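Local coordinates for protein sugar phosphate isomerase/epimerase (Parabacteroides distasonis, PDB 3OBE) that probably acts as an isomerase or epimerase of sugars or sugar phosphates, built on a TIM-barrel fold, at residues F112-F115 with W116-A119; D121-A124 with E125-V128; K146-S149 with E150-R154. All blocks are in the same frame, centred on the assembly; numbering follows the deposited sequence.

Contact 1: residues F112-F115 with W116-A119; sequences FDEF and WKKA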
loop_
_atom_site.group_PDB
_atom_site.type_symbol
_atom_site.label_atom_id
_atom_site.label_comp_id
_atom_site.label_asym_id
_atom_site.label_seq_id
_atom_site.Cartn_x
_atom_site.Cartn_y
_atom_site.Cartn_z
ATOM N N PHE A 112 -0.481 -16.631 -13.374
ATOM C CA PHE A 112 -0.347 -15.368 -12.691
ATOM C C PHE A 112 -0.429 -14.228 -13.696
ATOM O O PHE A 112 -1.027 -13.171 -13.410
ATOM C CB PHE A 112 0.961 -15.270 -11.882
ATOM C CG PHE A 112 0.935 -16.075 -10.611
ATOM C CD1 PHE A 112 0.226 -15.628 -9.525
ATOM C CD2 PHE A 112 1.627 -17.291 -10.520
ATOM C CE1 PHE A 112 0.173 -16.379 -8.337
ATOM C CE2 PHE A 112 1.588 -18.045 -9.337
ATOM C CZ PHE A 112 0.871 -17.579 -8.247
ATOM N N ASP A 113 0.171 -14.429 -14.880
ATOM C CA ASP A 113 0.058 -13.413 -15.918
ATOM C C ASP A 113 -1.411 -13.157 -16.229
ATOM O O ASP A 113 -1.813 -12.001 -16.427
ATOM C CB ASP A 113 0.728 -13.833 -17.222
ATOM C CG ASP A 113 2.243 -13.926 -17.144
ATOM O OD1 ASP A 113 2.858 -13.536 -16.141
ATOM O OD2 ASP A 113 2.833 -14.371 -18.188
ATOM N N GLU A 114 -2.223 -14.217 -16.329
ATOM C CA GLU A 114 -3.661 -14.021 -16.675
ATOM C C GLU A 114 -4.380 -13.205 -15.622
ATOM O O GLU A 114 -5.145 -12.295 -15.961
ATOM C CB GLU A 114 -4.392 -15.354 -16.919
ATOM C CG GLU A 114 -3.926 -16.057 -18.172
ATOM C CD GLU A 114 -3.998 -15.170 -19.440
ATOM O OE1 GLU A 114 -5.040 -14.488 -19.630
ATOM O OE2 GLU A 114 -3.001 -15.125 -20.215
ATOM N N PHE A 115 -4.084 -13.478 -14.352
ATOM C CA PHE A 115 -4.637 -12.707 -13.252
ATOM C C PHE A 115 -4.279 -11.244 -13.433
ATOM O O PHE A 115 -5.143 -10.355 -13.345
ATOM C CB PHE A 115 -4.094 -13.179 -11.896
ATOM C CG PHE A 115 -4.488 -12.287 -10.757
ATOM C CD1 PHE A 115 -5.694 -12.478 -10.097
ATOM C CD2 PHE A 115 -3.670 -11.217 -10.361
ATOM C CE1 PHE A 115 -6.091 -11.623 -9.069
ATOM C CE2 PHE A 115 -4.040 -10.367 -9.343
ATOM C CZ PHE A 115 -5.271 -10.547 -8.694
ATOM N N TRP A 116 -2.987 -10.984 -13.617
ATOM C CA TRP A 116 -2.524 -9.585 -13.652
ATOM C C TRP A 116 -2.996 -8.842 -14.899
ATOM O O TRP A 116 -3.247 -7.645 -14.838
ATOM C CB TRP A 116 -1.011 -9.509 -13.454
ATOM C CG TRP A 116 -0.617 -9.813 -12.036
ATOM C CD1 TRP A 116 0.045 -10.903 -11.576
ATOM C CD2 TRP A 116 -0.946 -9.039 -10.872
ATOM N NE1 TRP A 116 0.167 -10.869 -10.217
ATOM C CE2 TRP A 116 -0.428 -9.730 -9.750
ATOM C CE3 TRP A 116 -1.603 -7.829 -10.661
ATOM C CZ2 TRP A 116 -0.548 -9.233 -8.455
ATOM C CZ3 TRP A 116 -1.758 -7.367 -9.399
ATOM C CH2 TRP A 116 -1.245 -8.081 -8.283
ATOM N N LYS A 117 -3.109 -9.552 -16.031
ATOM C CA LYS A 117 -3.607 -8.923 -17.268
ATOM C C LYS A 117 -5.060 -8.463 -17.061
ATOM O O LYS A 117 -5.435 -7.310 -17.358
ATOM C CB LYS A 117 -3.479 -9.861 -18.469
ATOM C CG LYS A 117 -2.106 -10.046 -18.985
ATOM C CD LYS A 117 -2.096 -11.136 -20.062
ATOM C CE LYS A 117 -0.719 -11.309 -20.698
ATOM N NZ LYS A 117 -0.822 -12.159 -21.924
ATOM N N LYS A 118 -5.902 -9.350 -16.555
ATOM C CA LYS A 118 -7.291 -8.981 -16.375
ATOM C C LYS A 118 -7.443 -7.882 -15.345
ATOM O O LYS A 118 -8.202 -6.887 -15.552
ATOM C CB LYS A 118 -8.131 -10.213 -15.995
ATOM C CG LYS A 118 -9.548 -9.866 -15.666
ATOM C CD LYS A 118 -10.423 -11.115 -15.489
ATOM C CE LYS A 118 -11.892 -10.741 -15.277
ATOM N NZ LYS A 118 -12.426 -9.953 -16.416
ATOM N N ALA A 119 -6.698 -8.015 -14.241
ATOM C CA ALA A 119 -6.755 -7.015 -13.193
ATOM C C ALA A 119 -6.312 -5.651 -13.722
ATOM O O ALA A 119 -6.908 -4.649 -13.347
ATOM C CB ALA A 119 -5.915 -7.407 -11.975
#
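Phe115 and Trp116 form a T-shaped (edge-to-face) pair on the inner side of helix 109-126, one of the outer helices of this xylose isomerase-like TIM barrel. The edge of the phenyl ring stands on the indole face, with the planes at 88° and the centroid of the phenyl 4.8 Å from that of the six-membered indole ring. Between the two rings the closest approach is Phe115 CD2 to Trp116 CD2, 3.5 Å. The two residues are neighbours in sequence, and their different first torsions bring the rings together: CG of Phe115 lies anti to its own N (chi1 172°), whereas CG of Trp116 lies anti to the carbonyl carbon (chi1 -72°). A large flat indole suits this place because it can carry Phe115 on one face while also reaching Met131 and Gln133 of strand 130-133 and Ala155 of helix 142-160. Trp116 is also held from the preceding turn. Its N donates to Phe112 O at 2.9 Å, and its CD1 lies 3.1 Å from that same oxygen. Ala119, one turn on, is small enough to pack close beside the Phe115 ring, with CB 4.4 Å from Phe115 CE2, and it also touches Met131. The solvent side is built quite differently. Glu114, Lys117 and Lys118 are exposed, and long charged chains are at home there because water can surround their ends. Lys117 runs extended, its aliphatic part first passing over the preceding turn, where CG lies 3.2 Å from Asp113 O. Glu114 bends at its second torsion and crosses it, yet this pair of opposite charges stays beyond salt-bridge range, with Glu114 OE2 4.1 Å from Lys117 NZ.

Contact 2: residues D121-A124 with E125-V128; sequences DIHA and ELGV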
loop_
_atom_site.group_PDB
_atom_site.type_symbol
_atom_site.label_atom_id
_atom_site.label_comp_id
_atom_site.label_asym_id
_atom_site.label_seq_id
_atom_site.Cartn_x
_atom_site.Cartn_y
_atom_site.Cartn_z
ATOM N N ASP A 121 -6.564 -4.478 -16.821
ATOM C CA ASP A 121 -7.630 -3.935 -17.683
ATOM C C ASP A 121 -8.699 -3.233 -16.814
ATOM O O ASP A 121 -9.195 -2.137 -17.125
ATOM C CB ASP A 121 -8.229 -5.036 -18.539
ATOM C CG ASP A 121 -7.295 -5.496 -19.669
ATOM O OD1 ASP A 121 -6.327 -4.789 -20.029
ATOM O OD2 ASP A 121 -7.550 -6.585 -20.192
ATOM N N ILE A 122 -9.065 -3.878 -15.714
ATOM C CA ILE A 122 -10.102 -3.344 -14.802
ATOM C C ILE A 122 -9.588 -2.115 -14.082
ATOM O O ILE A 122 -10.297 -1.131 -13.945
ATOM C CB ILE A 122 -10.542 -4.410 -13.785
ATOM C CG1 ILE A 122 -11.275 -5.564 -14.491
ATOM C CG2 ILE A 122 -11.372 -3.803 -12.608
ATOM C CD1 ILE A 122 -12.635 -5.198 -15.059
ATOM N N HIS A 123 -8.326 -2.139 -13.669
ATOM C CA HIS A 123 -7.782 -1.034 -12.900
ATOM C C HIS A 123 -7.447 0.150 -13.801
ATOM O O HIS A 123 -7.441 1.307 -13.324
ATOM C CB HIS A 123 -6.551 -1.468 -12.074
ATOM C CG HIS A 123 -6.902 -2.225 -10.820
ATOM N ND1 HIS A 123 -7.338 -3.537 -10.856
ATOM C CD2 HIS A 123 -6.949 -1.843 -9.518
ATOM C CE1 HIS A 123 -7.610 -3.931 -9.623
ATOM N NE2 HIS A 123 -7.358 -2.936 -8.788
ATOM N N ALA A 124 -7.221 -0.091 -15.091
ATOM C CA ALA A 124 -7.057 1.038 -16.043
ATOM C C ALA A 124 -8.385 1.793 -16.133
ATOM O O ALA A 124 -8.447 3.049 -16.122
ATOM C CB ALA A 124 -6.561 0.524 -17.401
ATOM N N GLU A 125 -9.481 1.050 -16.179
ATOM C CA GLU A 125 -10.807 1.667 -16.151
ATOM C C GLU A 125 -11.010 2.493 -14.876
ATOM O O GLU A 125 -11.606 3.582 -14.921
ATOM C CB GLU A 125 -11.925 0.601 -16.189
ATOM C CG GLU A 125 -12.147 -0.250 -17.403
ATOM C CD GLU A 125 -13.282 -1.307 -17.139
ATOM O OE1 GLU A 125 -13.387 -1.850 -16.015
ATOM O OE2 GLU A 125 -14.089 -1.564 -18.034
ATOM N N LEU A 126 -10.544 1.962 -13.749
ATOM C CA LEU A 126 -10.693 2.581 -12.436
ATOM C C LEU A 126 -9.841 3.864 -12.345
ATOM O O LEU A 126 -10.199 4.769 -11.603
ATOM C CB LEU A 126 -10.294 1.586 -11.343
ATOM C CG LEU A 126 -10.569 1.903 -9.874
ATOM C CD1 LEU A 126 -12.094 2.080 -9.626
ATOM C CD2 LEU A 126 -9.947 0.830 -8.972
ATOM N N GLY A 127 -8.753 3.932 -13.135
ATOM C CA GLY A 127 -7.894 5.115 -13.251
ATOM C C GLY A 127 -6.828 5.208 -12.183
ATOM O O GLY A 127 -6.308 6.291 -11.915
ATOM N N VAL A 128 -6.464 4.072 -11.592
ATOM C CA VAL A 128 -5.393 4.072 -10.576
ATOM C C VAL A 128 -4.026 4.324 -11.177
ATOM O O VAL A 128 -3.789 4.081 -12.372
ATOM C CB VAL A 128 -5.337 2.728 -9.780
ATOM C CG1 VAL A 128 -6.728 2.458 -9.105
ATOM C CG2 VAL A 128 -4.835 1.552 -10.693
#
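His123 O is gripped by two backbone N-H groups where helix 109-126 ends. Gly127 N donates to it at 2.9 Å, with a bent N-H...O angle of 135°, and Val128 N adds a longer, weak bond at 3.4 Å. Gly127 N also makes a weak bond to Ala124 O at 3.1 Å, so it is shared between two carbonyls. This turn of the chain depends on positive phi at Gly127 (85°), a conformation that glycine adopts readily because it has no CB. The reversal brings Val128 back over the last turn, where its CG2 packs 3.7 Å from His123 CB and touches the imidazole at its edge. Leu126 lies alongside His123, pointing the same way, with its CD2 4.1 Å from His123 CD2, and its branched, apolar chain also packs on Ile92 and Phe65. The imidazole is itself tied down at both nitrogens, ND1 to Ala119 O one turn earlier and NE2 to Ser95 OG. On the exposed flank, Glu125 extends past Ile122, its OE1 3.6 Å from Ile122 CD1. Taken together, the weak bonds from Val128 N to His123 O and from Gly127 N to Ala124 O, the apolar touch between His123 and Val128, and the left-handed backbone conformation of Gly127 make a Schellman motif, here closing a barrel helix just before strand 130-133.

Contact 3: residues K146-S149 with E150-R154; sequences KVVS and EIFNR
The ring of Phe152 carries Val148 on one face: CG1 makes a CH-pi contact 3.7 Å from the ring centroid, offset toward the rim and closest to Phe152 CZ at 3.4 Å. Both belong to helix 142-160, the helix of a beta-alpha-beta unit in the TIM barrel. The ring also meets Trp166 and Tyr168 of the following strand, and pairs edge-to-face with Phe204 of helix 200-207, so a flat aromatic residue suits a place bounded by barrel strand and neighbouring helix. A small second torsion (chi2 -7°) turns the phenyl so that its face receives the methyl group one turn back. A neighbouring i to i+4 pair is aliphatic, with Val147 CG1 4.2 Å from Ile151 CD1. Ser149 is buried, and its hydroxyl bonds to Ala145 O, which lets a small polar side chain sit close to helix 200-207. Asn153, one turn on, reaches out to the backbone N of Asp209 through OD1. At the outer side Lys146 O accepts Glu150 N at 3.0 Å and, more weakly, a bond from a water at 3.5 Å. That water donates its stronger bond, 2.9 Å long, to Glu150 OE2.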
loop_
_atom_site.group_PDB
_atom_site.type_symbol
_atom_site.label_atom_id
_atom_site.label_comp_id
_atom_site.label_asym_id
_atom_site.label_seq_id
_atom_site.Cartn_x
_atom_site.Cartn_y
_atom_site.Cartn_z
ATOM N N LYS A 146 13.269 -16.060 -5.186
ATOM C CA LYS A 146 13.583 -15.782 -6.585
ATOM C C LYS A 146 12.444 -16.080 -7.551
ATOM O O LYS A 146 12.139 -15.259 -8.403
ATOM C CB LYS A 146 14.853 -16.522 -7.007
ATOM C CG LYS A 146 16.115 -16.001 -6.308
ATOM C CD LYS A 146 17.343 -16.783 -6.754
ATOM C CE LYS A 146 18.629 -15.995 -6.578
ATOM N NZ LYS A 146 19.746 -16.690 -7.345
ATOM N N VAL A 147 11.747 -17.189 -7.366
ATOM C CA VAL A 147 10.632 -17.524 -8.230
ATOM C C VAL A 147 9.490 -16.510 -8.030
ATOM O O VAL A 147 8.848 -16.063 -9.021
ATOM C CB VAL A 147 10.101 -18.980 -8.045
ATOM C CG1 VAL A 147 8.867 -19.222 -8.991
ATOM C CG2 VAL A 147 11.217 -20.016 -8.389
ATOM N N VAL A 148 9.234 -16.163 -6.783
ATOM C CA VAL A 148 8.271 -15.137 -6.484
ATOM C C VAL A 148 8.665 -13.822 -7.151
ATOM O O VAL A 148 7.823 -13.155 -7.755
ATOM C CB VAL A 148 8.021 -14.969 -4.934
ATOM C CG1 VAL A 148 7.230 -13.667 -4.649
ATOM C CG2 VAL A 148 7.260 -16.165 -4.409
ATOM N N SER A 149 9.939 -13.456 -7.062
ATOM C CA SER A 149 10.386 -12.213 -7.689
ATOM C C SER A 149 10.159 -12.226 -9.207
ATOM O O SER A 149 9.806 -11.190 -9.779
ATOM C CB SER A 149 11.848 -11.915 -7.384
ATOM O OG SER A 149 12.041 -11.814 -5.990
ATOM N N GLU A 150 10.371 -13.375 -9.849
ATOM C CA GLU A 150 10.167 -13.498 -11.287
ATOM C C GLU A 150 8.713 -13.277 -11.665
ATOM O O GLU A 150 8.425 -12.635 -12.664
ATOM C CB GLU A 150 10.602 -14.860 -11.791
ATOM C CG GLU A 150 12.091 -15.049 -11.678
ATOM C CD GLU A 150 12.576 -16.398 -12.087
ATOM O OE1 GLU A 150 11.829 -17.156 -12.754
ATOM O OE2 GLU A 150 13.779 -16.669 -11.759
ATOM N N ILE A 151 7.804 -13.798 -10.853
ATOM C CA ILE A 151 6.364 -13.610 -11.026
ATOM C C ILE A 151 5.973 -12.128 -10.813
ATOM O O ILE A 151 5.194 -11.573 -11.579
ATOM C CB ILE A 151 5.587 -14.503 -10.049
ATOM C CG1 ILE A 151 5.732 -15.973 -10.503
ATOM C CG2 ILE A 151 4.126 -14.044 -9.989
ATOM C CD1 ILE A 151 5.338 -17.076 -9.476
ATOM N N PHE A 152 6.537 -11.501 -9.801
ATOM C CA PHE A 152 6.353 -10.042 -9.569
ATOM C C PHE A 152 6.836 -9.198 -10.745
ATOM O O PHE A 152 6.143 -8.297 -11.153
ATOM C CB PHE A 152 7.047 -9.608 -8.284
ATOM C CG PHE A 152 6.403 -10.105 -6.997
ATOM C CD1 PHE A 152 5.198 -10.777 -6.962
ATOM C CD2 PHE A 152 7.041 -9.839 -5.813
ATOM C CE1 PHE A 152 4.641 -11.142 -5.745
ATOM C CE2 PHE A 152 6.498 -10.170 -4.612
ATOM C CZ PHE A 152 5.303 -10.841 -4.580
ATOM N N ASN A 153 8.024 -9.508 -11.294
ATOM C CA ASN A 153 8.519 -8.869 -12.511
ATOM C C ASN A 153 7.519 -8.959 -13.661
ATOM O O ASN A 153 7.205 -7.957 -14.287
ATOM C CB ASN A 153 9.852 -9.435 -12.926
ATOM C CG ASN A 153 11.013 -8.840 -12.173
ATOM O OD1 ASN A 153 10.940 -7.762 -11.617
ATOM N ND2 ASN A 153 12.135 -9.567 -12.180
ATOM N N ARG A 154 6.985 -10.148 -13.887
ATOM C CA ARG A 154 6.036 -10.356 -14.954
ATOM C C ARG A 154 4.781 -9.566 -14.715
ATOM O O ARG A 154 4.226 -9.028 -15.627
ATOM C CB ARG A 154 5.725 -11.856 -15.136
ATOM C CG ARG A 154 6.915 -12.648 -15.724
ATOM C CD ARG A 154 6.721 -14.141 -15.484
ATOM N NE ARG A 154 5.729 -14.716 -16.380
ATOM C CZ ARG A 154 5.972 -15.625 -17.326
ATOM N NH1 ARG A 154 7.189 -16.090 -17.544
ATOM N NH2 ARG A 154 4.963 -16.091 -18.046
HETATM O O HOH W 1 15.098 -14.703 -10.088
#

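Contacts 1 and 2 follow one another on helix 109-126, their centres 13 Å apart: the first lies in the body of the helix, the second at its C-terminal end. Contact 3 belongs to the next outer helix, 142-160, its centre 14 Å from that of contact 1. These two helices meet directly. Asp113 OD2 forms a salt bridge with Arg154 NH2 at 2.7 Å, while Phe112 CG packs 3.8 Å from Ile151 CG2, so both a charged and an apolar contact join the two helices. Contact 2 stands apart from contact 3, nearest atoms about 12 Å away. All centres lie 17 to 19 Å from the chain's centre, in or at the end of the outer helical layer.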